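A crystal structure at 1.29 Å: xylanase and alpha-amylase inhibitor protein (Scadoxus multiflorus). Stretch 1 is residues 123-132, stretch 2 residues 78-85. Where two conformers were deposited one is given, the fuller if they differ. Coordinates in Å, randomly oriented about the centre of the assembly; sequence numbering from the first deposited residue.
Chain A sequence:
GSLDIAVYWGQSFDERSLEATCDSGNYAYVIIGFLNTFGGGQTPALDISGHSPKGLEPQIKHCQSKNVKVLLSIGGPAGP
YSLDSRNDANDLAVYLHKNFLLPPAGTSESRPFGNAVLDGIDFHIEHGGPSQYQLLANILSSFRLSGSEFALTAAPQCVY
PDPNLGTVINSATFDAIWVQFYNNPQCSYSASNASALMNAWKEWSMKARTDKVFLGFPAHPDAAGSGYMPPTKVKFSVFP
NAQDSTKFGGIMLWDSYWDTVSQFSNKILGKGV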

# COMPACT_ATOMS: atom_id res chain seq x y z
N PHE A 123 2.94 3.44 3.92
CA PHE A 123 2.73 3.45 5.37
C PHE A 123 1.46 2.65 5.68
O PHE A 123 0.34 3.19 5.60
CB PHE A 123 2.53 4.88 5.89
CG PHE A 123 3.79 5.69 6.05
CD1 PHE A 123 3.97 6.45 7.20
CD2 PHE A 123 4.77 5.74 5.06
CE1 PHE A 123 5.11 7.25 7.37
CE2 PHE A 123 5.92 6.53 5.23
CZ PHE A 123 6.08 7.29 6.39
N HIS A 124 1.61 1.38 6.03
CA HIS A 124 0.46 0.54 6.41
C HIS A 124 0.48 0.37 7.94
O HIS A 124 0.59 -0.73 8.48
CB HIS A 124 0.54 -0.81 5.68
CG HIS A 124 -0.72 -1.63 5.72
ND1 HIS A 124 -1.44 -1.92 4.59
CD2 HIS A 124 -1.37 -2.23 6.75
CE1 HIS A 124 -2.49 -2.66 4.91
NE2 HIS A 124 -2.46 -2.87 6.21
N ILE A 125 0.37 1.50 8.63
CA ILE A 125 0.49 1.55 10.08
C ILE A 125 -0.87 1.28 10.70
O ILE A 125 -1.79 2.11 10.59
CB ILE A 125 1.07 2.90 10.56
CG1 ILE A 125 2.39 3.22 9.84
CG2 ILE A 125 1.21 2.93 12.08
CD1 ILE A 125 3.45 2.10 9.89
N GLU A 126 -0.99 0.13 11.35
CA GLU A 126 -2.28 -0.37 11.83
C GLU A 126 -2.42 -0.28 13.35
O GLU A 126 -3.50 -0.55 13.87
CB GLU A 126 -2.49 -1.80 11.32
CG GLU A 126 -3.93 -2.31 11.42
CD GLU A 126 -4.92 -1.60 10.47
OE1 GLU A 126 -4.67 -1.60 9.22
OE2 GLU A 126 -5.91 -1.08 10.95
N HIS A 127 -1.37 0.08 14.05
CA HIS A 127 -1.39 0.25 15.50
C HIS A 127 -0.28 1.21 15.89
O HIS A 127 0.66 1.38 15.19
CB HIS A 127 -1.23 -1.10 16.23
CG HIS A 127 0.12 -1.72 16.04
ND1 HIS A 127 0.33 -2.82 15.27
CD2 HIS A 127 1.32 -1.37 16.53
CE1 HIS A 127 1.60 -3.15 15.32
NE2 HIS A 127 2.23 -2.25 16.03
N GLY A 128 -0.42 1.72 17.09
CA GLY A 128 0.63 2.49 17.72
C GLY A 128 0.56 3.98 17.54
O GLY A 128 0.68 4.73 18.56
N GLY A 129 0.33 4.41 16.28
CA GLY A 129 0.61 5.79 15.84
C GLY A 129 -0.39 6.69 16.46
O GLY A 129 -1.32 6.18 17.05
N PRO A 130 -0.16 7.98 16.42
CA PRO A 130 0.55 8.66 15.34
C PRO A 130 2.06 8.63 15.70
O PRO A 130 2.92 8.83 14.83
CB PRO A 130 0.04 10.11 15.44
CG PRO A 130 -0.54 10.24 16.78
CD PRO A 130 -1.11 8.90 17.09
N SER A 131 2.40 8.39 16.99
CA SER A 131 3.77 8.13 17.42
C SER A 131 4.70 9.21 16.83
O SER A 131 4.48 10.36 16.89
CB SER A 131 4.23 6.67 16.89
OG SER A 131 3.23 5.73 17.29
N GLN A 132 5.74 8.72 16.20
CA GLN A 132 6.69 9.59 15.48
C GLN A 132 6.62 9.40 13.97
O GLN A 132 7.58 9.70 13.24
CB GLN A 132 8.12 9.41 16.01
CG GLN A 132 8.29 9.85 17.46
CD GLN A 132 8.25 11.36 17.67
OE1 GLN A 132 8.30 12.14 16.73
NE2 GLN A 132 8.17 11.78 18.93
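Stretch 2, residues 78-85: AGPYSLDS

Stretch 2 lies on stretch 1 as an irregular, extended loop held at two places, a tyrosine–histidine stack with two hydrogen bonds at one end and a backbone hydrogen bond at the other, with three waters bridging the two stretches. Neither segment offers a helix or paired strand to the other: stretch 1 leaves a strand that includes F123 and H124 and continues as loop, while stretch 2 has no regular secondary structure. The two run in the same general sense, A78 lying nearest E126 (CA of A78 to CA of E126, 7.0 Å) and D84 nearest S131 (CA of D84 to CA of S131, 5.2 Å), but locally the order reverses, since L83 is nearest Q132 (CA of L83 to CA of Q132, 5.6 Å).

Y81, buried and with chi1 in p, is the centre of the first site. Its CA-to-CB bond points sideways, yet the ring reaches along the chain leaving the strand, where OH of Y81 accepts a hydrogen bond from N of E126 (2.9 Å). CE1 of Y81 also meets CD1 of I125 at 4.1 Å, an apolar contact. Over one face of the tyrosine ring lies H127, chi1 also p, in an offset stack with centroids 4.1 Å apart and planes inclined at 26°; CE1 of H127 comes to 3.4 Å from CZ of Y81. The same imidazole reaches the backbone, NE2 of H127 donating to O of Y81 at 2.8 Å, so one residue is gripped through both its ring and its carbonyl. At the edge of the imidazole, CE1 of H127 approaches O of G79 to 3.1 Å. G79 has phi/psi of 143/163, a conformation that calls for glycine.

Beyond H127, stretch 1 turns through G128, G129 and P130, the last preceded by a cis peptide bond, and its backbone stands off from stretch 2. Water 1 donates to O of H127 (2.7 Å) and weakly to O of Y81 (3.5 Å). Water 2 accepts from N of L83 (2.9 Å) and is hydrogen-bonded to OG of S131 (2.6 Å), while water 3 links O of G128 (2.6 Å) to OD1 of D84 (3.1 Å).

Direct contact resumes at S131 and Q132, whose CA-to-CB bonds point toward stretch 2. N of Q132 donates to O of L83 at 3.0 Å, and CB of S131 packs 3.2 Å from that same oxygen. CG of Q132 then rests 3.4 Å from O of D84.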

# COMPACT_ATOMS: atom_id res chain seq x y z
N ALA A 78 -0.41 -6.66 11.45
CA ALA A 78 0.10 -6.86 12.80
C ALA A 78 1.61 -7.03 12.74
O ALA A 78 2.19 -7.17 11.66
CB ALA A 78 -0.56 -8.07 13.46
N GLY A 79 2.26 -7.01 13.89
CA GLY A 79 3.70 -7.21 13.94
C GLY A 79 4.32 -6.34 15.00
O GLY A 79 3.71 -5.38 15.46
N PRO A 80 5.56 -6.67 15.39
CA PRO A 80 6.26 -5.94 16.44
C PRO A 80 6.93 -4.72 15.84
O PRO A 80 8.16 -4.66 15.71
CB PRO A 80 7.28 -6.96 16.93
CG PRO A 80 7.60 -7.77 15.74
CD PRO A 80 6.38 -7.79 14.87
N TYR A 81 6.12 -3.76 15.42
CA TYR A 81 6.64 -2.51 14.94
C TYR A 81 6.10 -1.37 15.76
O TYR A 81 4.93 -1.39 16.17
CB TYR A 81 6.37 -2.32 13.44
CG TYR A 81 4.92 -2.25 13.02
CD1 TYR A 81 4.23 -1.03 13.03
CD2 TYR A 81 4.25 -3.38 12.58
CE1 TYR A 81 2.90 -0.95 12.62
CE2 TYR A 81 2.92 -3.32 12.17
CZ TYR A 81 2.25 -2.10 12.19
OH TYR A 81 0.94 -2.02 11.77
N SER A 82 6.96 -0.40 16.03
CA SER A 82 6.58 0.79 16.75
C SER A 82 7.58 1.86 16.41
O SER A 82 8.66 1.57 15.89
CB SER A 82 6.55 0.55 18.26
OG SER A 82 7.84 0.24 18.74
N LEU A 83 7.23 3.10 16.71
CA LEU A 83 8.05 4.22 16.34
C LEU A 83 7.85 5.32 17.36
O LEU A 83 7.46 6.44 17.03
CB LEU A 83 7.67 4.67 14.93
CG LEU A 83 8.84 5.30 14.20
CD1 LEU A 83 9.79 4.25 13.66
CD2 LEU A 83 8.33 6.20 13.10
N ASP A 84 8.14 4.99 18.61
CA ASP A 84 7.89 5.88 19.74
C ASP A 84 8.90 7.02 19.90
O ASP A 84 8.51 8.10 20.35
CB ASP A 84 7.76 5.09 21.05
CG ASP A 84 6.54 4.17 21.06
OD1 ASP A 84 5.48 4.56 20.55
OD2 ASP A 84 6.66 3.05 21.61
N SER A 85 10.17 6.81 19.56
CA SER A 85 11.18 7.87 19.75
C SER A 85 11.55 8.57 18.44
O SER A 85 11.40 8.01 17.36
CB SER A 85 12.46 7.33 20.42
OG SER A 85 13.30 6.67 19.49
O HOH W 1 3.38 1.63 15.39
O HOH W 2 4.40 3.37 17.45
O HOH W 3 2.40 4.84 20.53